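Local atomic coordinates of Eps1p (Saccharomyces cerevisiae, PDB entry 4TW5), a protein that belongs to the PDI family of thioredoxin-fold proteins, with two successive thioredoxin-like units, each holding a disulfide of the CXXC type. Residues A[118-122]-A[185-189]; A[53-57]-A[111-115]; A[217-221]-A[233-237]. All blocks are in the same frame, centred on the assembly; numbering follows the deposited sequence.

Contact 1 of 3, residues A[118-122]-A[185-189]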
ATOM      1  N   SER A 118      -6.729  28.944 -29.307  1.00 28.60           N
ATOM      2  CA  SER A 118      -5.845  30.051 -28.986  1.00 31.84           C
ATOM      3  C   SER A 118      -4.941  29.690 -27.807  1.00 35.33           C
ATOM      4  O   SER A 118      -3.886  30.283 -27.625  1.00 30.81           O
ATOM      5  CB  SER A 118      -6.633  31.325 -28.668  1.00 31.23           C
ATOM      6  OG  SER A 118      -6.981  31.350 -27.308  1.00 35.60           O
ATOM      7  N   MET A 119      -5.335  28.700 -27.019  1.00 36.74           N
ATOM      8  CA  MET A 119      -4.540  28.347 -25.851  1.00 35.23           C
ATOM      9  C   MET A 119      -3.593  27.190 -26.100  1.00 35.94           C
ATOM     10  O   MET A 119      -2.928  26.719 -25.189  1.00 39.45           O
ATOM     11  CB  MET A 119      -5.444  28.030 -24.675  1.00 34.32           C
ATOM     12  CG  MET A 119      -5.673  29.243 -23.811  1.00 32.72           C
ATOM     13  SD  MET A 119      -7.098  28.907 -22.859  1.00 41.90           S
ATOM     14  CE  MET A 119      -6.683  29.471 -21.221  1.00 43.87           C
ATOM     15  N   ASP A 120      -3.555  26.716 -27.335  1.00 34.89           N
ATOM     16  CA  ASP A 120      -2.528  25.788 -27.760  1.00 31.93           C
ATOM     17  C   ASP A 120      -1.297  26.583 -28.222  1.00 35.17           C
ATOM     18  O   ASP A 120      -1.310  27.169 -29.302  1.00 37.74           O
ATOM     19  CB  ASP A 120      -3.093  24.889 -28.860  1.00 26.26           C
ATOM     20  CG  ASP A 120      -2.192  23.719 -29.203  1.00 36.85           C
ATOM     21  OD1 ASP A 120      -0.936  23.792 -29.029  1.00 30.41           O
ATOM     22  OD2 ASP A 120      -2.771  22.708 -29.656  1.00 34.50           O
ATOM     23  N   PRO A 121      -0.206  26.545 -27.431  1.00 37.02           N
ATOM     24  CA  PRO A 121       0.980  27.369 -27.687  1.00 32.35           C
ATOM     25  C   PRO A 121       1.627  27.021 -29.001  1.00 37.12           C
ATOM     26  O   PRO A 121       2.321  27.863 -29.550  1.00 35.78           O
ATOM     27  CB  PRO A 121       1.916  27.038 -26.524  1.00 35.30           C
ATOM     28  CG  PRO A 121       1.084  26.317 -25.531  1.00 36.20           C
ATOM     29  CD  PRO A 121       0.019  25.622 -26.309  1.00 31.82           C
ATOM     30  N   ASN A 122       1.422  25.797 -29.484  1.00 35.77           N
ATOM     31  CA  ASN A 122       2.060  25.358 -30.725  1.00 33.15           C
ATOM     32  C   ASN A 122       1.439  26.008 -31.965  1.00 37.43           C
ATOM     33  O   ASN A 122       2.065  26.044 -33.021  1.00 38.03           O
ATOM     34  CB  ASN A 122       1.946  23.829 -30.876  1.00 36.27           C
ATOM     35  CG  ASN A 122       2.509  23.060 -29.672  1.00 38.61           C
ATOM     36  OD1 ASN A 122       3.728  23.013 -29.467  1.00 32.55           O
ATOM     37  ND2 ASN A 122       1.614  22.454 -28.871  1.00 27.94           N
ATOM     38  N   ARG A 185       3.915  19.273 -20.245  1.00 27.00           N
ATOM     39  CA  ARG A 185       3.571  20.299 -21.203  1.00 23.87           C
ATOM     40  C   ARG A 185       2.168  20.029 -21.711  1.00 28.76           C
ATOM     41  O   ARG A 185       1.324  20.927 -21.762  1.00 28.04           O
ATOM     42  CB  ARG A 185       4.561  20.310 -22.371  1.00 21.51           C
ATOM     43  CG  ARG A 185       4.251  21.386 -23.376  1.00 26.46           C
ATOM     44  CD  ARG A 185       5.350  21.562 -24.353  1.00 23.76           C
ATOM     45  NE  ARG A 185       5.568  22.989 -24.553  1.00 40.16           N
ATOM     46  CZ  ARG A 185       5.195  23.675 -25.621  1.00 28.85           C
ATOM     47  NH1 ARG A 185       4.608  23.069 -26.643  1.00 40.47           N
ATOM     48  NH2 ARG A 185       5.452  24.961 -25.676  1.00 36.78           N
ATOM     49  N   THR A 186       1.946  18.778 -22.104  1.00 21.26           N
ATOM     50  CA  THR A 186       0.669  18.325 -22.601  1.00 25.52           C
ATOM     51  C   THR A 186      -0.435  18.544 -21.574  1.00 23.72           C
ATOM     52  O   THR A 186      -1.506  19.042 -21.922  1.00 27.79           O
ATOM     53  CB  THR A 186       0.745  16.864 -23.010  1.00 26.18           C
ATOM     54  OG1 THR A 186       1.764  16.730 -23.999  1.00 26.35           O
ATOM     55  CG2 THR A 186      -0.539  16.412 -23.620  1.00 24.69           C
ATOM     56  N   TRP A 187      -0.174  18.211 -20.310  1.00 22.96           N
ATOM     57  CA  TRP A 187      -1.194  18.354 -19.283  1.00 18.26           C
ATOM     58  C   TRP A 187      -1.584  19.811 -19.016  1.00 25.20           C
ATOM     59  O   TRP A 187      -2.762  20.127 -18.808  1.00 22.68           O
ATOM     60  CB  TRP A 187      -0.754  17.687 -17.996  1.00 17.69           C
ATOM     61  CG  TRP A 187      -1.850  17.662 -17.018  1.00 19.96           C
ATOM     62  CD1 TRP A 187      -1.912  18.347 -15.845  1.00 20.87           C
ATOM     63  CD2 TRP A 187      -3.097  16.957 -17.147  1.00 16.29           C
ATOM     64  NE1 TRP A 187      -3.101  18.095 -15.218  1.00 25.23           N
ATOM     65  CE2 TRP A 187      -3.867  17.273 -16.006  1.00 17.57           C
ATOM     66  CE3 TRP A 187      -3.642  16.114 -18.129  1.00 18.48           C
ATOM     67  CZ2 TRP A 187      -5.161  16.755 -15.790  1.00 16.65           C
ATOM     68  CZ3 TRP A 187      -4.956  15.583 -17.917  1.00 19.40           C
ATOM     69  CH2 TRP A 187      -5.681  15.904 -16.741  1.00 17.36           C
ATOM     70  N   LYS A 188      -0.596  20.693 -19.036  1.00 23.49           N
ATOM     71  CA  LYS A 188      -0.836  22.108 -18.871  1.00 25.35           C
ATOM     72  C   LYS A 188      -1.696  22.660 -20.015  1.00 24.20           C
ATOM     73  O   LYS A 188      -2.634  23.399 -19.784  1.00 23.57           O
ATOM     74  CB  LYS A 188       0.499  22.855 -18.813  1.00 27.87           C
ATOM     75  CG  LYS A 188       0.387  24.351 -18.583  1.00 30.68           C
ATOM     76  CD  LYS A 188       1.761  24.886 -18.277  1.00 31.72           C
ATOM     77  CE  LYS A 188       1.749  26.362 -17.989  1.00 33.06           C
ATOM     78  NZ  LYS A 188       3.108  26.813 -17.606  1.00 29.05           N
ATOM     79  N   ILE A 189      -1.393  22.264 -21.244  1.00 23.60           N
ATOM     80  CA  ILE A 189      -2.147  22.741 -22.393  1.00 23.85           C
ATOM     81  C   ILE A 189      -3.612  22.233 -22.295  1.00 28.06           C
ATOM     82  O   ILE A 189      -4.557  23.019 -22.397  1.00 28.64           O
ATOM     83  CB  ILE A 189      -1.467  22.282 -23.720  1.00 22.77           C
ATOM     84  CG1 ILE A 189      -0.069  22.883 -23.839  1.00 24.96           C
ATOM     85  CG2 ILE A 189      -2.270  22.681 -24.931  1.00 26.62           C
ATOM     86  CD1 ILE A 189       0.785  22.271 -24.948  1.00 24.12           C
TER
HETATM   87  O   HOH W   1       3.770  20.802 -27.218  1.00 35.14           O
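Pro121 lays the CD and CG side of its ring on Ile189, and this is the tight part of the contact. CD lies 3.7 Å from both CG1 and CD1 of Ile189. The CG2 branch of Ile189, beside the same ring, also reaches the backbone at Met119 and Asp120. Leu128 also packs on both Pro121 and Ile189.

The exposed side is polar and looser. Arg185, with its CG anti to the backbone N (chi1 -179°) and its chain bent at chi3, brings NH1 to OD1 of Asn122 at 3.0 Å. The bond is far from straight, with an N-H...O angle of 132°, and the amide and guanidinium planes stand 64° apart. A water accepts from both Arg185 NH1 and Asn122 ND2, its distance to NH1 doubtfully short. That same ND2 donates to Asp120 OD1 at 2.9 Å, so the amide is held from both ends. OD1 of Asp120 also accepts from the backbone N of Asn122 at 3.1 Å, on its anti side, out of the carboxylate plane. Asp120 is thus the N-cap of the short helix 121-124, set against helix 180-196, which starts at the Cys177-Cys180 disulfide: an interdomain junction between two thioredoxin-fold units.

Contact 2 of 3, residues A[53-57]-A[111-115]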
ATOM      1  N   GLU A  53     -20.495  37.670 -33.443  1.00 41.63           N
ATOM      2  CA  GLU A  53     -20.331  37.641 -31.998  1.00 45.68           C
ATOM      3  C   GLU A  53     -18.844  37.565 -31.614  1.00 45.11           C
ATOM      4  O   GLU A  53     -18.464  37.951 -30.508  1.00 49.38           O
ATOM      5  CB  GLU A  53     -21.097  36.460 -31.401  1.00 45.14           C
ATOM      6  CG  GLU A  53     -21.613  36.706 -29.986  1.00 54.07           C
ATOM      7  CD  GLU A  53     -22.769  37.737 -29.949  1.00 69.02           C
ATOM      8  OE1 GLU A  53     -23.272  38.154 -31.029  1.00 57.67           O
ATOM      9  OE2 GLU A  53     -23.176  38.135 -28.833  1.00 69.12           O
ATOM     10  N   PHE A  54     -18.007  37.111 -32.545  1.00 37.59           N
ATOM     11  CA  PHE A  54     -16.581  36.911 -32.271  1.00 42.38           C
ATOM     12  C   PHE A  54     -15.708  38.110 -32.606  1.00 41.36           C
ATOM     13  O   PHE A  54     -14.496  38.050 -32.432  1.00 41.44           O
ATOM     14  CB  PHE A  54     -16.052  35.699 -33.039  1.00 39.80           C
ATOM     15  CG  PHE A  54     -14.736  35.189 -32.521  1.00 42.94           C
ATOM     16  CD1 PHE A  54     -14.662  34.576 -31.285  1.00 36.62           C
ATOM     17  CD2 PHE A  54     -13.569  35.353 -33.261  1.00 39.77           C
ATOM     18  CE1 PHE A  54     -13.463  34.121 -30.803  1.00 45.22           C
ATOM     19  CE2 PHE A  54     -12.371  34.900 -32.780  1.00 37.07           C
ATOM     20  CZ  PHE A  54     -12.314  34.282 -31.550  1.00 39.24           C
ATOM     21  N   LYS A  55     -16.332  39.192 -33.066  1.00 42.40           N
ATOM     22  CA  LYS A  55     -15.629  40.376 -33.555  1.00 40.90           C
ATOM     23  C   LYS A  55     -14.571  40.911 -32.587  1.00 39.49           C
ATOM     24  O   LYS A  55     -13.488  41.316 -33.019  1.00 42.10           O
ATOM     25  CB  LYS A  55     -16.643  41.488 -33.873  1.00 41.67           C
ATOM     26  CG  LYS A  55     -17.235  41.409 -35.282  1.00 45.16           C
ATOM     27  CD  LYS A  55     -18.567  42.146 -35.389  1.00 47.53           C
ATOM     28  CE  LYS A  55     -18.422  43.594 -34.976  1.00 36.67           C
ATOM     29  NZ  LYS A  55     -19.682  44.363 -35.044  1.00 46.79           N
ATOM     30  N   GLU A  56     -14.906  40.962 -31.297  1.00 36.29           N
ATOM     31  CA  GLU A  56     -14.001  41.521 -30.290  1.00 40.15           C
ATOM     32  C   GLU A  56     -12.795  40.640 -29.949  1.00 43.44           C
ATOM     33  O   GLU A  56     -11.657  41.111 -29.894  1.00 40.07           O
ATOM     34  CB  GLU A  56     -14.759  41.808 -28.986  1.00 39.77           C
ATOM     35  CG  GLU A  56     -15.778  42.928 -29.061  1.00 47.96           C
ATOM     36  CD  GLU A  56     -15.253  44.157 -29.791  1.00 57.56           C
ATOM     37  OE1 GLU A  56     -14.167  44.668 -29.418  1.00 57.71           O
ATOM     38  OE2 GLU A  56     -15.933  44.614 -30.736  1.00 58.67           O
ATOM     39  N   GLU A  57     -13.061  39.358 -29.732  1.00 42.42           N
ATOM     40  CA  GLU A  57     -12.049  38.409 -29.300  1.00 34.71           C
ATOM     41  C   GLU A  57     -11.109  38.172 -30.463  1.00 36.32           C
ATOM     42  O   GLU A  57      -9.899  37.993 -30.281  1.00 35.67           O
ATOM     43  CB  GLU A  57     -12.720  37.124 -28.823  1.00 43.78           C
ATOM     44  CG  GLU A  57     -13.508  37.367 -27.530  1.00 46.09           C
ATOM     45  CD  GLU A  57     -14.176  36.127 -26.961  1.00 52.19           C
ATOM     46  OE1 GLU A  57     -14.940  36.281 -25.979  1.00 56.40           O
ATOM     47  OE2 GLU A  57     -14.018  35.024 -27.534  1.00 50.49           O
ATOM     48  N   ILE A 111     -17.279  29.269 -31.491  1.00 36.59           N
ATOM     49  CA  ILE A 111     -16.596  30.174 -30.575  1.00 37.51           C
ATOM     50  C   ILE A 111     -15.687  29.404 -29.606  1.00 33.54           C
ATOM     51  O   ILE A 111     -14.537  29.791 -29.410  1.00 30.98           O
ATOM     52  CB  ILE A 111     -17.580  31.033 -29.773  1.00 33.33           C
ATOM     53  CG1 ILE A 111     -18.394  31.921 -30.710  1.00 43.00           C
ATOM     54  CG2 ILE A 111     -16.848  31.930 -28.769  1.00 33.59           C
ATOM     55  CD1 ILE A 111     -17.575  32.726 -31.672  1.00 41.20           C
ATOM     56  N   ALA A 112     -16.200  28.328 -29.019  1.00 30.59           N
ATOM     57  CA  ALA A 112     -15.456  27.546 -28.031  1.00 34.67           C
ATOM     58  C   ALA A 112     -14.188  26.989 -28.662  1.00 30.32           C
ATOM     59  O   ALA A 112     -13.120  27.034 -28.072  1.00 34.66           O
ATOM     60  CB  ALA A 112     -16.330  26.422 -27.455  1.00 31.95           C
ATOM     61  N   PHE A 113     -14.331  26.480 -29.876  1.00 26.73           N
ATOM     62  CA  PHE A 113     -13.228  25.971 -30.662  1.00 27.80           C
ATOM     63  C   PHE A 113     -12.167  27.012 -30.953  1.00 32.41           C
ATOM     64  O   PHE A 113     -10.982  26.707 -30.903  1.00 35.60           O
ATOM     65  CB  PHE A 113     -13.742  25.380 -31.971  1.00 38.60           C
ATOM     66  CG  PHE A 113     -12.659  24.927 -32.900  1.00 34.56           C
ATOM     67  CD1 PHE A 113     -11.838  23.873 -32.570  1.00 36.73           C
ATOM     68  CD2 PHE A 113     -12.480  25.555 -34.119  1.00 36.95           C
ATOM     69  CE1 PHE A 113     -10.842  23.461 -33.442  1.00 39.95           C
ATOM     70  CE2 PHE A 113     -11.500  25.148 -34.994  1.00 34.45           C
ATOM     71  CZ  PHE A 113     -10.676  24.099 -34.660  1.00 35.35           C
ATOM     72  N   ALA A 114     -12.563  28.228 -31.308  1.00 30.89           N
ATOM     73  CA  ALA A 114     -11.542  29.236 -31.513  1.00 33.92           C
ATOM     74  C   ALA A 114     -10.828  29.534 -30.176  1.00 31.09           C
ATOM     75  O   ALA A 114      -9.585  29.531 -30.113  1.00 33.80           O
ATOM     76  CB  ALA A 114     -12.128  30.499 -32.133  1.00 22.09           C
ATOM     77  N   ARG A 115     -11.589  29.716 -29.100  1.00 24.81           N
ATOM     78  CA  ARG A 115     -10.968  29.956 -27.793  1.00 31.33           C
ATOM     79  C   ARG A 115     -10.065  28.791 -27.356  1.00 29.71           C
ATOM     80  O   ARG A 115      -8.992  29.001 -26.821  1.00 29.49           O
ATOM     81  CB  ARG A 115     -12.020  30.209 -26.718  1.00 31.74           C
ATOM     82  CG  ARG A 115     -12.771  31.509 -26.884  1.00 28.88           C
ATOM     83  CD  ARG A 115     -13.891  31.578 -25.907  1.00 29.41           C
ATOM     84  NE  ARG A 115     -14.586  32.852 -25.945  1.00 43.83           N
ATOM     85  CZ  ARG A 115     -15.777  33.057 -25.396  1.00 44.47           C
ATOM     86  NH1 ARG A 115     -16.389  32.061 -24.768  1.00 41.97           N
ATOM     87  NH2 ARG A 115     -16.348  34.256 -25.465  1.00 45.60           N
TER
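Glu57 and Arg115 join two helices that in a thioredoxin fold lie on the same face of the central sheet: helix 55-61, which follows helix 44-53 in the chain, and helix 107-118. The salt bridge is side-on and two-pronged, each carboxylate oxygen taking its own nitrogen. Arg115 NE donates to Glu57 OE2 at 2.8 Å with an N-H...O angle of 156°, while Arg115 NH2 donates to Glu57 OE1 at 2.5 Å, unusually short and to be taken with reserve. Both oxygens receive on the syn side. The fit is not quite flat, since carboxylate and guanidinium planes are 35° apart, yet two bonds in place of one restrict rotation of either group. An extended chain from CG to NE carries the Arg115 head across to Glu57, whose own chain is straight beyond CG.

Several backbone groups find partners nearby. Arg115 N donates to Ile111 O, Arg115 O accepts from Ser118 OG, and Glu57 O accepts from Thr60 OG1.

Inward of the ion pair the contact is apolar. Phe54, its CG swung anti to the backbone N (chi1 -163°), runs past Ile111 in the opposite direction, with CD1 of Phe54 3.5 Å from CD1 of Ile111, oblique to the ring, and sets CZ 3.8 Å from CB of Ala114. The ring also meets Phe65 of strand 63-69 edge-to-face, which ties the helix pair to the sheet. Ile111 serves both layers: its CD1 lies on Phe54, while its CG2 methyl sits 3.7 Å above the guanidinium plane of Arg115, over the centre of the group.

Contact 3 of 3, residues A[217-221]-A[233-237]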
ATOM      1  N   GLY A 217      -6.372   1.103 -10.271  1.00 24.89           N
ATOM      2  CA  GLY A 217      -5.624   0.524 -11.361  1.00 21.53           C
ATOM      3  C   GLY A 217      -4.434   1.331 -11.818  1.00 26.23           C
ATOM      4  O   GLY A 217      -4.021   1.167 -12.971  1.00 30.00           O
ATOM      5  N   PHE A 218      -3.912   2.219 -10.958  1.00 23.69           N
ATOM      6  CA  PHE A 218      -2.690   2.969 -11.274  1.00 29.80           C
ATOM      7  C   PHE A 218      -1.533   2.588 -10.335  1.00 26.98           C
ATOM      8  O   PHE A 218      -0.600   3.380 -10.100  1.00 22.19           O
ATOM      9  CB  PHE A 218      -2.945   4.488 -11.198  1.00 28.62           C
ATOM     10  CG  PHE A 218      -4.142   4.938 -11.976  1.00 28.92           C
ATOM     11  CD1 PHE A 218      -4.434   4.372 -13.207  1.00 28.73           C
ATOM     12  CD2 PHE A 218      -4.994   5.912 -11.461  1.00 27.79           C
ATOM     13  CE1 PHE A 218      -5.550   4.781 -13.924  1.00 32.58           C
ATOM     14  CE2 PHE A 218      -6.109   6.316 -12.156  1.00 25.81           C
ATOM     15  CZ  PHE A 218      -6.391   5.753 -13.395  1.00 28.38           C
ATOM     16  N   GLY A 219      -1.595   1.355  -9.840  1.00 24.58           N
ATOM     17  CA  GLY A 219      -0.680   0.864  -8.841  1.00 22.75           C
ATOM     18  C   GLY A 219       0.776   0.910  -9.254  1.00 26.73           C
ATOM     19  O   GLY A 219       1.645   0.985  -8.393  1.00 20.65           O
ATOM     20  N   ASP A 220       1.029   0.910 -10.561  1.00 21.17           N
ATOM     21  CA  ASP A 220       2.380   0.947 -11.091  1.00 29.83           C
ATOM     22  C   ASP A 220       3.046   2.338 -10.887  1.00 30.85           C
ATOM     23  O   ASP A 220       4.256   2.475 -11.024  1.00 26.76           O
ATOM     24  CB  ASP A 220       2.365   0.552 -12.571  1.00 24.14           C
ATOM     25  CG  ASP A 220       1.313   1.283 -13.365  1.00 24.52           C
ATOM     26  OD1 ASP A 220       0.173   1.433 -12.875  1.00 31.37           O
ATOM     27  OD2 ASP A 220       1.606   1.647 -14.523  1.00 28.24           O
ATOM     28  N   LEU A 221       2.247   3.359 -10.586  1.00 25.34           N
ATOM     29  CA  LEU A 221       2.774   4.694 -10.329  1.00 24.83           C
ATOM     30  C   LEU A 221       3.135   4.904  -8.866  1.00 24.23           C
ATOM     31  O   LEU A 221       3.785   5.884  -8.514  1.00 25.50           O
ATOM     32  CB  LEU A 221       1.757   5.774 -10.749  1.00 25.14           C
ATOM     33  CG  LEU A 221       1.129   5.718 -12.145  1.00 24.58           C
ATOM     34  CD1 LEU A 221       0.430   7.053 -12.489  1.00 24.60           C
ATOM     35  CD2 LEU A 221       2.084   5.290 -13.226  1.00 21.30           C
ATOM     36  N   PRO A 233       2.150   8.536 -17.088  1.00 29.43           N
ATOM     37  CA  PRO A 233       1.087   9.163 -16.295  1.00 25.20           C
ATOM     38  C   PRO A 233      -0.269   8.665 -16.794  1.00 23.64           C
ATOM     39  O   PRO A 233      -0.400   8.271 -17.964  1.00 24.67           O
ATOM     40  CB  PRO A 233       1.293  10.663 -16.543  1.00 23.68           C
ATOM     41  CG  PRO A 233       2.704  10.758 -17.131  1.00 29.80           C
ATOM     42  CD  PRO A 233       2.899   9.510 -17.892  1.00 23.40           C
ATOM     43  N   LYS A 234      -1.252   8.582 -15.911  1.00 24.76           N
ATOM     44  CA  LYS A 234      -2.572   8.137 -16.354  1.00 23.88           C
ATOM     45  C   LYS A 234      -3.575   9.271 -16.261  1.00 21.48           C
ATOM     46  O   LYS A 234      -3.396  10.188 -15.473  1.00 21.59           O
ATOM     47  CB  LYS A 234      -3.043   6.941 -15.534  1.00 24.60           C
ATOM     48  CG  LYS A 234      -2.089   5.766 -15.633  1.00 27.63           C
ATOM     49  CD  LYS A 234      -2.079   5.167 -17.017  1.00 29.63           C
ATOM     50  CE  LYS A 234      -1.324   3.838 -16.967  1.00 46.03           C
ATOM     51  NZ  LYS A 234      -1.393   3.074 -18.248  1.00 53.39           N
ATOM     52  N   VAL A 235      -4.627   9.188 -17.075  1.00 22.19           N
ATOM     53  CA  VAL A 235      -5.696  10.165 -17.127  1.00 17.35           C
ATOM     54  C   VAL A 235      -7.057   9.475 -17.047  1.00 26.62           C
ATOM     55  O   VAL A 235      -7.277   8.477 -17.737  1.00 24.62           O
ATOM     56  CB  VAL A 235      -5.625  11.011 -18.431  1.00 20.34           C
ATOM     57  CG1 VAL A 235      -6.847  11.944 -18.574  1.00 17.80           C
ATOM     58  CG2 VAL A 235      -4.336  11.805 -18.494  1.00 20.03           C
ATOM     59  N   ALA A 236      -7.961  10.020 -16.226  1.00 23.28           N
ATOM     60  CA  ALA A 236      -9.338   9.524 -16.096  1.00 20.42           C
ATOM     61  C   ALA A 236     -10.371  10.669 -15.981  1.00 22.02           C
ATOM     62  O   ALA A 236     -10.091  11.717 -15.409  1.00 19.64           O
ATOM     63  CB  ALA A 236      -9.447   8.622 -14.896  1.00 17.41           C
ATOM     64  N   LEU A 237     -11.584  10.451 -16.471  1.00 24.87           N
ATOM     65  CA  LEU A 237     -12.628  11.482 -16.350  1.00 24.63           C
ATOM     66  C   LEU A 237     -13.588  11.180 -15.204  1.00 21.74           C
ATOM     67  O   LEU A 237     -13.963  10.022 -14.996  1.00 23.24           O
ATOM     68  CB  LEU A 237     -13.408  11.611 -17.643  1.00 22.09           C
ATOM     69  CG  LEU A 237     -14.459  12.717 -17.733  1.00 22.48           C
ATOM     70  CD1 LEU A 237     -13.832  14.097 -17.595  1.00 22.89           C
ATOM     71  CD2 LEU A 237     -15.133  12.608 -19.068  1.00 24.74           C
TER
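A buried, essentially apolar contact sets the loop after helix 210-215 over one face of strand 234-238 in the five-stranded mixed sheet, with no hydrogen bond between the two segments. Phe218 and Lys234 carry most of it. The CB of Lys234 stands over one face of the Phe218 ring, 4.0 Å from its centroid and 24° off the normal, displaced toward the rim: a CH-pi contact. Next along the lysine, CG lies 3.7 Å from Phe218 CD1. A bend at chi2 (-68°) turns the rest of the chain away from the ring, so that methylenes touch the aromatic while NZ of Lys234 stays 5.0 Å from OD2 of Asp220, an approach of opposite charges without contact. Near the plane at the ring edge, CZ of Phe218 comes loosely to CB of Ala236, at 4.5 Å.

The strand itself is bonded on both sides in the sheet: Lys234 and Ala236 pair with Phe159 and Val157 of strand 155-160, Val235 with Tyr250 and Leu237 with Phe248. Such a strand, antiparallel to its neighbours and entered through a proline, is a feature of the thioredoxin fold. Pro233 touches Cys177 and Cys180, as the proline facing the CXXC pair does in relatives.

On the loop side, Gly217 follows helix 210-215 with positive phi and completes a Schellman motif. A turn follows, closed by Leu221 N to Phe218 O at 2.9 Å. It brings Leu221 CD1 to 4.1 Å from the backbone N of Lys234. Arg228 of a second subunit packs on Phe218, and Gly217 of that subunit lies against Asp220.

The three contacts follow one another along the chain and run from one thioredoxin-like unit into the other. Contacts 1 and 2 have centres about 18 Å apart and are joined through sequence alone, helix 107-118 leading directly into helix 121-124. Contacts 1 and 3, about 21 Å between centres, meet physically: Trp187 CZ3 packs on Val235 CG2 at 3.9 Å, linking helix 180-196 with strand 234-238. The Cys177-Cys180 disulfide lies at the start of that helix, against Pro233 of contact 3. Contacts 2 and 3 lie on opposite sides of the chain's centre, with centres about 35 Å and nearest atoms about 16 Å apart.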